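Local coordinates for inositol-3-phosphate synthase (Caenorhabditis elegans, PDB 1VKO), which belongs to the myo-inositol-1-phosphate synthase family, holds NAD on a Rossmann-type domain and assembles with copies of itself, at residues Ser95-Ala98 against Asn99-Ala102; Lys174-Glu177 against Pro178-Glu182. All coordinates share one frame; numbering follows the deposited sequence.

Contact 1 of 2, residues Ser95-Ala98 against Asn99-Ala102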
ATOM      1  N   SER A  95      -4.962  26.295 -18.581  1.00 25.34           N
ATOM      2  CA  SER A  95      -4.442  26.821 -17.326  1.00 25.26           C
ATOM      3  C   SER A  95      -3.786  28.194 -17.419  1.00 26.51           C
ATOM      4  O   SER A  95      -3.831  28.958 -16.435  1.00 29.91           O
ATOM      5  CB  SER A  95      -3.469  25.834 -16.690  1.00 23.63           C
ATOM      6  OG  SER A  95      -4.066  24.558 -16.537  1.00 33.53           O
ATOM      7  N   ILE A  96      -3.166  28.510 -18.557  1.00 25.98           N
ATOM      8  CA  ILE A  96      -2.651  29.890 -18.805  1.00 24.84           C
ATOM      9  C   ILE A  96      -3.802  30.890 -18.756  1.00 23.97           C
ATOM     10  O   ILE A  96      -3.777  31.867 -17.995  1.00 25.22           O
ATOM     11  CB  ILE A  96      -1.794  29.944 -20.125  1.00 22.52           C
ATOM     12  CG1 ILE A  96      -0.505  29.120 -19.935  1.00 31.00           C
ATOM     13  CG2 ILE A  96      -1.355  31.300 -20.464  1.00 28.48           C
ATOM     14  CD1 ILE A  96       0.247  28.805 -21.217  1.00 19.94           C
ATOM     15  N   PHE A  97      -4.843  30.621 -19.520  1.00 24.54           N
ATOM     16  CA  PHE A  97      -6.030  31.486 -19.517  1.00 23.90           C
ATOM     17  C   PHE A  97      -6.594  31.572 -18.128  1.00 25.15           C
ATOM     18  O   PHE A  97      -6.938  32.638 -17.651  1.00 26.86           O
ATOM     19  CB  PHE A  97      -7.099  30.909 -20.438  1.00 20.01           C
ATOM     20  CG  PHE A  97      -6.855  31.192 -21.894  1.00 29.67           C
ATOM     21  CD1 PHE A  97      -6.466  32.477 -22.320  1.00 22.99           C
ATOM     22  CD2 PHE A  97      -7.040  30.200 -22.846  1.00 24.63           C
ATOM     23  CE1 PHE A  97      -6.241  32.734 -23.664  1.00 24.30           C
ATOM     24  CE2 PHE A  97      -6.838  30.460 -24.198  1.00 31.37           C
ATOM     25  CZ  PHE A  97      -6.430  31.713 -24.610  1.00 25.34           C
ATOM     26  N   ALA A  98      -6.678  30.417 -17.476  1.00 25.55           N
ATOM     27  CA  ALA A  98      -7.305  30.307 -16.198  1.00 23.20           C
ATOM     28  C   ALA A  98      -6.544  31.140 -15.202  1.00 25.07           C
ATOM     29  O   ALA A  98      -7.157  31.832 -14.396  1.00 28.44           O
ATOM     30  CB  ALA A  98      -7.364  28.862 -15.783  1.00 27.40           C
ATOM     31  N   ASN A  99      -5.213  31.097 -15.248  1.00 25.23           N
ATOM     32  CA  ASN A  99      -4.405  31.997 -14.386  1.00 25.64           C
ATOM     33  C   ASN A  99      -4.444  33.491 -14.761  1.00 25.66           C
ATOM     34  O   ASN A  99      -4.384  34.345 -13.886  1.00 26.32           O
ATOM     35  CB  ASN A  99      -2.961  31.525 -14.271  1.00 23.22           C
ATOM     36  CG  ASN A  99      -2.816  30.356 -13.346  1.00 31.02           C
ATOM     37  OD1 ASN A  99      -2.452  30.514 -12.169  1.00 33.73           O
ATOM     38  ND2 ASN A  99      -3.099  29.160 -13.863  1.00 25.20           N
ATOM     39  N   GLN A 100      -4.533  33.799 -16.047  1.00 26.57           N
ATOM     40  CA  GLN A 100      -4.665  35.191 -16.504  1.00 26.56           C
ATOM     41  C   GLN A 100      -5.897  35.856 -15.915  1.00 30.82           C
ATOM     42  O   GLN A 100      -5.826  36.987 -15.426  1.00 32.86           O
ATOM     43  CB  GLN A 100      -4.749  35.239 -18.018  1.00 25.97           C
ATOM     44  CG  GLN A 100      -3.416  35.144 -18.749  1.00 21.07           C
ATOM     45  CD  GLN A 100      -3.589  34.928 -20.242  1.00 22.62           C
ATOM     46  OE1 GLN A 100      -4.616  34.428 -20.678  1.00 29.88           O
ATOM     47  NE2 GLN A 100      -2.557  35.257 -21.026  1.00 13.86           N
ATOM     48  N   TYR A 101      -7.021  35.138 -15.914  1.00 33.65           N
ATOM     49  CA  TYR A 101      -8.279  35.663 -15.396  1.00 32.01           C
ATOM     50  C   TYR A 101      -8.596  35.280 -13.966  1.00 33.85           C
ATOM     51  O   TYR A 101      -9.689  35.576 -13.475  1.00 35.04           O
ATOM     52  CB  TYR A 101      -9.415  35.222 -16.300  1.00 34.54           C
ATOM     53  CG  TYR A 101      -9.277  35.829 -17.669  1.00 38.98           C
ATOM     54  CD1 TYR A 101      -8.554  35.186 -18.664  1.00 37.98           C
ATOM     55  CD2 TYR A 101      -9.831  37.075 -17.955  1.00 45.04           C
ATOM     56  CE1 TYR A 101      -8.404  35.752 -19.920  1.00 47.43           C
ATOM     57  CE2 TYR A 101      -9.694  37.654 -19.221  1.00 49.92           C
ATOM     58  CZ  TYR A 101      -8.975  36.986 -20.187  1.00 44.37           C
ATOM     59  OH  TYR A 101      -8.831  37.535 -21.425  1.00 48.57           O
ATOM     60  N   ALA A 102      -7.658  34.605 -13.298  1.00 33.79           N
ATOM     61  CA  ALA A 102      -7.849  34.194 -11.912  1.00 30.27           C
ATOM     62  C   ALA A 102      -9.167  33.438 -11.691  1.00 29.68           C
ATOM     63  O   ALA A 102      -9.931  33.729 -10.758  1.00 29.25           O
ATOM     64  CB  ALA A 102      -7.760  35.404 -11.005  1.00 32.85           C
TER

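Contact 2 of 2, residues Lys174-Glu177 against Pro178-Glu182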
ATOM      1  N   LYS A 174     -10.743  15.432 -19.778  1.00 23.47           N
ATOM      2  CA  LYS A 174     -11.355  15.125 -18.458  1.00 23.14           C
ATOM      3  C   LYS A 174     -10.439  15.543 -17.309  1.00 19.12           C
ATOM      4  O   LYS A 174     -10.393  14.868 -16.283  1.00 21.67           O
ATOM      5  CB  LYS A 174     -11.694  13.620 -18.315  1.00 20.31           C
ATOM      6  CG  LYS A 174     -12.644  13.079 -19.382  1.00 27.61           C
ATOM      7  CD  LYS A 174     -13.192  11.728 -19.015  1.00 31.59           C
ATOM      8  CE  LYS A 174     -12.412  10.561 -19.611  1.00 40.24           C
ATOM      9  NZ  LYS A 174     -12.707  10.394 -21.064  1.00 53.57           N
ATOM     10  N   VAL A 175      -9.703  16.630 -17.495  1.00 12.47           N
ATOM     11  CA  VAL A 175      -8.805  17.170 -16.473  1.00 12.73           C
ATOM     12  C   VAL A 175      -9.450  18.263 -15.598  1.00 17.74           C
ATOM     13  O   VAL A 175      -9.466  18.166 -14.359  1.00 20.47           O
ATOM     14  CB  VAL A 175      -7.502  17.705 -17.144  1.00 13.36           C
ATOM     15  CG1 VAL A 175      -6.476  18.111 -16.112  1.00 19.75           C
ATOM     16  CG2 VAL A 175      -6.910  16.622 -18.051  1.00 12.61           C
ATOM     17  N   PHE A 176      -9.970  19.316 -16.229  1.00 15.91           N
ATOM     18  CA  PHE A 176     -10.606  20.385 -15.488  1.00 14.94           C
ATOM     19  C   PHE A 176     -12.008  19.931 -15.101  1.00 17.30           C
ATOM     20  O   PHE A 176     -12.691  19.247 -15.864  1.00 18.66           O
ATOM     21  CB  PHE A 176     -10.740  21.635 -16.361  1.00 15.35           C
ATOM     22  CG  PHE A 176      -9.424  22.187 -16.852  1.00  5.44           C
ATOM     23  CD1 PHE A 176      -8.505  22.729 -15.979  1.00 20.54           C
ATOM     24  CD2 PHE A 176      -9.134  22.198 -18.192  1.00  8.15           C
ATOM     25  CE1 PHE A 176      -7.285  23.253 -16.446  1.00 25.16           C
ATOM     26  CE2 PHE A 176      -7.938  22.734 -18.674  1.00 18.11           C
ATOM     27  CZ  PHE A 176      -7.008  23.259 -17.781  1.00 26.35           C
ATOM     28  N   GLU A 177     -12.448  20.356 -13.925  1.00 17.28           N
ATOM     29  CA  GLU A 177     -13.801  20.099 -13.439  1.00 14.31           C
ATOM     30  C   GLU A 177     -14.798  20.805 -14.405  1.00 13.91           C
ATOM     31  O   GLU A 177     -14.378  21.757 -15.040  1.00 14.33           O
ATOM     32  CB  GLU A 177     -13.904  20.705 -12.049  1.00 13.82           C
ATOM     33  CG  GLU A 177     -13.154  19.990 -10.959  1.00 23.91           C
ATOM     34  CD  GLU A 177     -13.463  18.507 -10.910  1.00 25.36           C
ATOM     35  OE1 GLU A 177     -14.643  18.109 -10.816  1.00 27.03           O
ATOM     36  OE2 GLU A 177     -12.505  17.751 -10.989  1.00 22.42           O
ATOM     37  N   PRO A 178     -16.056  20.352 -14.531  1.00 10.52           N
ATOM     38  CA  PRO A 178     -16.958  20.866 -15.552  1.00 15.63           C
ATOM     39  C   PRO A 178     -16.973  22.372 -15.467  1.00 13.00           C
ATOM     40  O   PRO A 178     -16.584  23.006 -16.416  1.00 17.13           O
ATOM     41  CB  PRO A 178     -18.312  20.228 -15.177  1.00 16.54           C
ATOM     42  CG  PRO A 178     -17.794  18.803 -14.603  1.00 15.42           C
ATOM     43  CD  PRO A 178     -16.733  19.329 -13.713  1.00 12.10           C
ATOM     44  N   GLU A 179     -17.248  22.919 -14.297  1.00 15.91           N
ATOM     45  CA  GLU A 179     -17.355  24.364 -14.120  1.00 21.30           C
ATOM     46  C   GLU A 179     -16.252  25.120 -14.791  1.00 21.70           C
ATOM     47  O   GLU A 179     -16.534  26.094 -15.480  1.00 19.10           O
ATOM     48  CB  GLU A 179     -17.379  24.762 -12.647  1.00 23.59           C
ATOM     49  CG  GLU A 179     -17.973  26.153 -12.442  1.00 26.92           C
ATOM     50  CD  GLU A 179     -17.771  26.725 -11.041  1.00 35.72           C
ATOM     51  OE1 GLU A 179     -17.636  25.955 -10.059  1.00 28.23           O
ATOM     52  OE2 GLU A 179     -17.748  27.976 -10.933  1.00 41.16           O
ATOM     53  N   LEU A 180     -15.009  24.686 -14.585  1.00 19.33           N
ATOM     54  CA  LEU A 180     -13.834  25.386 -15.153  1.00 21.05           C
ATOM     55  C   LEU A 180     -13.721  25.276 -16.675  1.00 22.18           C
ATOM     56  O   LEU A 180     -13.122  26.142 -17.323  1.00 23.59           O
ATOM     57  CB  LEU A 180     -12.514  24.951 -14.460  1.00 21.93           C
ATOM     58  CG  LEU A 180     -11.172  25.532 -14.941  1.00 19.15           C
ATOM     59  CD1 LEU A 180     -11.140  27.071 -14.886  1.00 23.09           C
ATOM     60  CD2 LEU A 180     -10.009  24.902 -14.127  1.00 30.10           C
ATOM     61  N   GLN A 181     -14.286  24.217 -17.248  1.00 25.02           N
ATOM     62  CA  GLN A 181     -14.317  24.058 -18.701  1.00 24.34           C
ATOM     63  C   GLN A 181     -15.320  25.060 -19.258  1.00 28.99           C
ATOM     64  O   GLN A 181     -15.084  25.665 -20.320  1.00 29.66           O
ATOM     65  CB  GLN A 181     -14.714  22.628 -19.105  1.00 25.33           C
ATOM     66  CG  GLN A 181     -13.684  21.515 -18.762  1.00 22.06           C
ATOM     67  CD  GLN A 181     -14.130  20.125 -19.199  1.00 22.90           C
ATOM     68  OE1 GLN A 181     -14.832  19.995 -20.219  1.00 25.34           O
ATOM     69  NE2 GLN A 181     -13.748  19.074 -18.416  1.00 12.97           N
ATOM     70  N   GLU A 182     -16.432  25.267 -18.551  1.00 28.87           N
ATOM     71  CA  GLU A 182     -17.399  26.289 -19.013  1.00 30.08           C
ATOM     72  C   GLU A 182     -16.853  27.706 -18.974  1.00 26.72           C
ATOM     73  O   GLU A 182     -16.993  28.433 -19.920  1.00 31.63           O
ATOM     74  CB  GLU A 182     -18.736  26.194 -18.284  1.00 31.10           C
ATOM     75  CG  GLU A 182     -19.802  25.435 -19.074  1.00 39.48           C
ATOM     76  CD  GLU A 182     -19.321  24.087 -19.589  1.00 51.73           C
ATOM     77  OE1 GLU A 182     -19.249  23.105 -18.795  1.00 50.98           O
ATOM     78  OE2 GLU A 182     -19.025  24.017 -20.800  1.00 54.45           O
TER

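Contact 1 of 2, residues Ser95-Ala98 against Asn99-Ala102
N99 returns to S95, one helical turn back, with both its backbone and its side chain. The amide ND2 donates to S95 O at 2.7 Å in an almost straight bond (N-H...O 178°), with the acceptor lying in the amide plane, while N99 N reaches the same oxygen at 2.8 Å. The two donors come from opposite faces of the carbonyl plane. With chi1 -76° the N99 CG sits beside its own backbone N, which folds the amide back along the helix; ND2 also donates to N115 O. On another side of the turn, Q100 runs alongside F97, and its OE1 meets the ring edge near the ring plane, 3.2 Å from F97 CD1; ring and amide planes are 51° apart. Q100 NE2 is held by N152 O. Y101 turns its ring edge to F97 O, with Y101 CD1 3.2 Å from it, and Y101 N donates to that oxygen at 3.0 Å. A102, with positive phi, ends the helix in a Schellman motif. Around this C-terminal end of helix 87-100, F187 meets the F97 and Y101 rings, L184 of helix 178-188 touches F97 and A98, Y449 of helix 440-458 touches S95 and I96, and M426 of the second subunit packs on A98.

Contact 2 of 2, residues Lys174-Glu177 against Pro178-Glu182
F176 and L180 meet at a slant, L180 CD2 coming 3.2 Å from F176 CD1, shorter than ordinary carbon contact, so the exact closeness is doubtful. L180 puts its CG opposite the backbone N (chi1 178°), which carries CD2 over to the phenylalanine. Q181 approaches F176 from a different direction: its CG lies 3.8 Å from F176 CB, and beyond CG the chain is extended, carrying the amide to the backbone. There NE2 donates to F176 O at 2.8 Å (N-H...O 159°), with the oxygen 11° out of the amide plane and the donor tilted from the carbonyl plane. E177 lies side by side with P178, both pointing the same way, E177 OE1 3.8 Å from P178 CD; the chain bends at chi2, and OE2 forms a salt bridge with K108 of the third subunit. E177 O receives weak bonds from L180 N at 3.0 Å and Q181 N at 3.3 Å. M426 of the second subunit packs on F176 and L180. This is a helix N-terminus with E177 at the N-cap and proline at the first helical position, where the missing N-H costs no helical hydrogen bond.

In the fold
The two contacts treat opposite ends of neighbouring helices: contact 1 closes helix 87-100 and contact 2 opens helix 178-188. They touch directly: S95 OG, hydrogen-bonded to T91 O, packs 3.4 Å from F176 CZ, and A98 CB lies 4.3 Å from L180 CD1; their centres are about 13 Å apart. Both are partly buried, with S95, I96 and A98 of the first and F176, L180 and Q181 of the second buried. Contact 1 relies on firm helical bonds and a doubly used carbonyl, and runs out to exposed residues at Q100-A102; across contact 2 the backbone bonds to E177 O are weak, and the stronger one comes from the glutamine amide. Both meet the second subunit, while E177 of contact 2 also pairs with K108 of the third.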